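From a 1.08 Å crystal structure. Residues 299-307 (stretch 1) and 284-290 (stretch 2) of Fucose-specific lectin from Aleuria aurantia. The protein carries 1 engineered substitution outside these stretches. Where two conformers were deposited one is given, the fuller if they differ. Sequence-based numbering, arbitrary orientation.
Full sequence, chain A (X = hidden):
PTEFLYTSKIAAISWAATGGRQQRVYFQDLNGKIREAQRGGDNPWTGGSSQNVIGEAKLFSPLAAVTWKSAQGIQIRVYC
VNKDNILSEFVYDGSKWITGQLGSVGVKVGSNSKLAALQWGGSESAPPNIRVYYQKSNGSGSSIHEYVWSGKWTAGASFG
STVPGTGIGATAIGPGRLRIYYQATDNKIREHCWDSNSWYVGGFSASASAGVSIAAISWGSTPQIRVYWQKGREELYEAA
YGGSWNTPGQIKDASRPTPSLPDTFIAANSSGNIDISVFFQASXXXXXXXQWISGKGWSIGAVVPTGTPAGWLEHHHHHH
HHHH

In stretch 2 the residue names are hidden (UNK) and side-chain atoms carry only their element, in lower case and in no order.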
# COMPACT_ATOMS: atom_id res chain seq x y z
N SER A 299 -10.10 22.03 -7.24
CA SER A 299 -8.65 21.96 -7.08
C SER A 299 -8.32 20.90 -6.04
O SER A 299 -9.17 20.50 -5.25
CB SER A 299 -8.08 23.30 -6.69
OG SER A 299 -8.63 23.74 -5.46
N ILE A 300 -7.06 20.45 -6.04
CA ILE A 300 -6.57 19.57 -4.99
C ILE A 300 -6.21 20.44 -3.78
O ILE A 300 -5.45 21.40 -3.90
CB ILE A 300 -5.39 18.71 -5.49
CG1 ILE A 300 -5.82 17.82 -6.65
CG2 ILE A 300 -4.79 17.90 -4.34
CD1 ILE A 300 -4.67 17.17 -7.39
N GLY A 301 -6.78 20.09 -2.62
CA GLY A 301 -6.62 20.87 -1.40
C GLY A 301 -5.47 20.39 -0.53
O GLY A 301 -4.57 19.67 -0.97
N ALA A 302 -5.52 20.81 0.74
CA ALA A 302 -4.49 20.49 1.72
C ALA A 302 -4.48 18.98 2.01
O ALA A 302 -5.53 18.34 2.03
CB ALA A 302 -4.71 21.28 2.98
N VAL A 303 -3.29 18.43 2.26
CA VAL A 303 -3.13 17.02 2.57
C VAL A 303 -3.61 16.77 4.00
O VAL A 303 -3.33 17.56 4.91
CB VAL A 303 -1.67 16.56 2.38
CG1 VAL A 303 -1.46 15.11 2.78
CG2 VAL A 303 -1.19 16.79 0.95
N VAL A 304 -4.32 15.66 4.19
CA VAL A 304 -4.83 15.27 5.49
C VAL A 304 -3.77 14.43 6.18
O VAL A 304 -3.31 13.44 5.61
CB VAL A 304 -6.14 14.48 5.36
CG1 VAL A 304 -6.72 14.15 6.73
CG2 VAL A 304 -7.16 15.19 4.50
N PRO A 305 -3.38 14.73 7.44
CA PRO A 305 -2.38 13.92 8.14
C PRO A 305 -2.91 12.53 8.48
O PRO A 305 -4.08 12.37 8.88
CB PRO A 305 -2.09 14.73 9.41
CG PRO A 305 -3.37 15.48 9.66
CD PRO A 305 -3.88 15.84 8.27
N THR A 306 -2.04 11.52 8.32
CA THR A 306 -2.39 10.12 8.57
C THR A 306 -1.26 9.41 9.32
O THR A 306 -1.02 8.22 9.12
CB THR A 306 -2.71 9.39 7.26
OG1 THR A 306 -1.60 9.48 6.36
CG2 THR A 306 -3.93 9.93 6.56
N GLY A 307 -0.58 10.13 10.22
CA GLY A 307 0.40 9.54 11.11
C GLY A 307 1.77 9.39 10.46
O GLY A 307 1.92 9.47 9.24
N UNK A 284 2.62 8.33 -0.82
CA UNK A 284 2.91 8.95 0.46
C UNK A 284 3.14 7.94 1.57
O UNK A 284 4.21 7.93 2.17
N UNK A 285 2.16 7.07 1.89
CA UNK A 285 0.81 7.00 1.35
C UNK A 285 -0.03 8.13 1.96
O UNK A 285 -0.13 8.22 3.18
c UNK A 285 -1.28 5.54 1.34
c UNK A 285 0.95 4.50 0.93
c UNK A 285 0.21 5.62 1.65
N UNK A 286 -0.65 8.95 1.11
CA UNK A 286 -1.28 10.18 1.58
C UNK A 286 -2.79 10.17 1.34
O UNK A 286 -3.30 9.54 0.41
o UNK A 286 -0.76 11.36 -0.47
c UNK A 286 -0.64 11.39 0.94
N UNK A 287 -3.48 10.90 2.23
CA UNK A 287 -4.90 11.19 2.11
C UNK A 287 -5.05 12.61 1.57
O UNK A 287 -4.65 13.58 2.22
c UNK A 287 -7.04 11.29 3.60
c UNK A 287 -7.84 10.50 2.57
c UNK A 287 -5.54 11.02 3.49
c UNK A 287 -7.53 10.97 5.00
N UNK A 288 -5.57 12.69 0.35
CA UNK A 288 -5.71 13.93 -0.38
C UNK A 288 -7.20 14.21 -0.60
O UNK A 288 -8.04 13.34 -0.36
c UNK A 288 -2.57 14.33 -1.95
c UNK A 288 -5.06 13.81 -1.76
c UNK A 288 -3.64 13.28 -1.75
o UNK A 288 -2.84 15.47 -2.35
n UNK A 288 -1.34 13.92 -1.70
N UNK A 289 -7.52 15.40 -1.11
CA UNK A 289 -8.88 15.66 -1.50
C UNK A 289 -8.96 16.70 -2.62
O UNK A 289 -8.13 17.61 -2.69
c UNK A 289 -9.70 16.20 -0.35
c UNK A 289 -10.34 18.26 0.89
n UNK A 289 -11.42 18.65 0.22
o UNK A 289 -10.22 18.39 2.10
c UNK A 289 -9.27 17.59 0.08
N UNK A 290 -9.98 16.52 -3.45
CA UNK A 290 -10.50 17.54 -4.30
C UNK A 290 -11.45 18.42 -3.48
O UNK A 290 -12.17 17.92 -2.61
c UNK A 290 -10.34 16.21 -6.43
c UNK A 290 -10.04 14.88 -6.46
c UNK A 290 -8.84 15.80 -8.10
n UNK A 290 -9.15 14.63 -7.47
c UNK A 290 -11.25 16.91 -5.48
c UNK A 290 -9.44 18.14 -7.94
c UNK A 290 -7.89 17.35 -9.61
c UNK A 290 -8.60 18.39 -9.00
c UNK A 290 -9.57 16.83 -7.47
c UNK A 290 -7.99 16.05 -9.17
O HOH W 1 -1.65 11.65 4.51
O HOH W 2 -5.16 16.97 -0.85
O HOH W 3 -7.72 19.49 2.32

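Position 284 has no side-chain atoms, and its backbone angles (phi 152°, psi -59°) would jam a CB against the preceding carbonyl O and the N of position 286. It is Gly284, and it touches nothing on stretch 1.

Position 285 carries three carbons, one bearing the other two, so the fork lies at CB. Its side chain stays well away from stretch 1, but its backbone O lies 3.7 Å from Thr306 OG1. This is a valine, Val285, and a cis peptide bond precedes it.

At position 286 one carbon is followed by one oxygen, and the CB lies 4.2 Å from Val303 CG1. One carbon ending in one oxygen is the side chain of serine: Ser286.

Position 287 has four carbons forked at the second. Its CB points toward stretch 1 and sits 3.6 Å from Thr306 CG2, while one end of the fork reaches Val304 CG1. A fork at the second carbon makes this Leu287. It makes that last contact through CD2, 3.7 Å from Val304 CG1, and no other residue of its stretch has more surface covered by stretch 1.

Position 288 shows three carbons, the third bearing an oxygen and a nitrogen. CB points sideways, but the end comes nearer, the amide oxygen lying 3.7 Å from Ile300 CG2 and the nitrogen 3.9 Å from Val303 CG2. This is Gln288. Its NE2 also donates to Ser286 OG at 2.9 Å, a bond within stretch 2.

Position 289 has three carbons, the third bearing one oxygen and one nitrogen; its second carbon lies 4.3 Å from Ala302 O. This is Gln289. Its NE2 donates to the O of position 290 at 3.0 Å, and its OE1 accepts from water 3 at 2.7 Å; that water also donates to Ala302 O at 2.5 Å.

Position 290 has one carbon leading to fused five- and six-membered rings of eight carbons and one nitrogen. The six-membered ring offers its face to Ile300 CG1, 3.5 Å from the centroid and 7° off the normal. Only tryptophan supplies such a ring system: Trp290.

The backbone is held by two direct bonds, with apolar side chains packed at or beyond the bonded residues. Gly301 N donates to Gln289 O at 2.8 Å, and Val304 N to Leu287 O at 2.9 Å, both nearly straight. Where stretch 1 leaves regular strand pairing, water bridges the gap: water 1 accepts from Leu287 N (3.0 Å) and donates to Val304 O (2.7 Å), and water 2 accepts from Gln289 N (2.8 Å) and lies 2.8 Å from Gly301 O, one of several acceptors that compete for its protons. Apolar packing, Ile300 on Trp290 and Val304 on Leu287, accompanies these polar pins.

Stretch 2 284-290: GVSLQQW
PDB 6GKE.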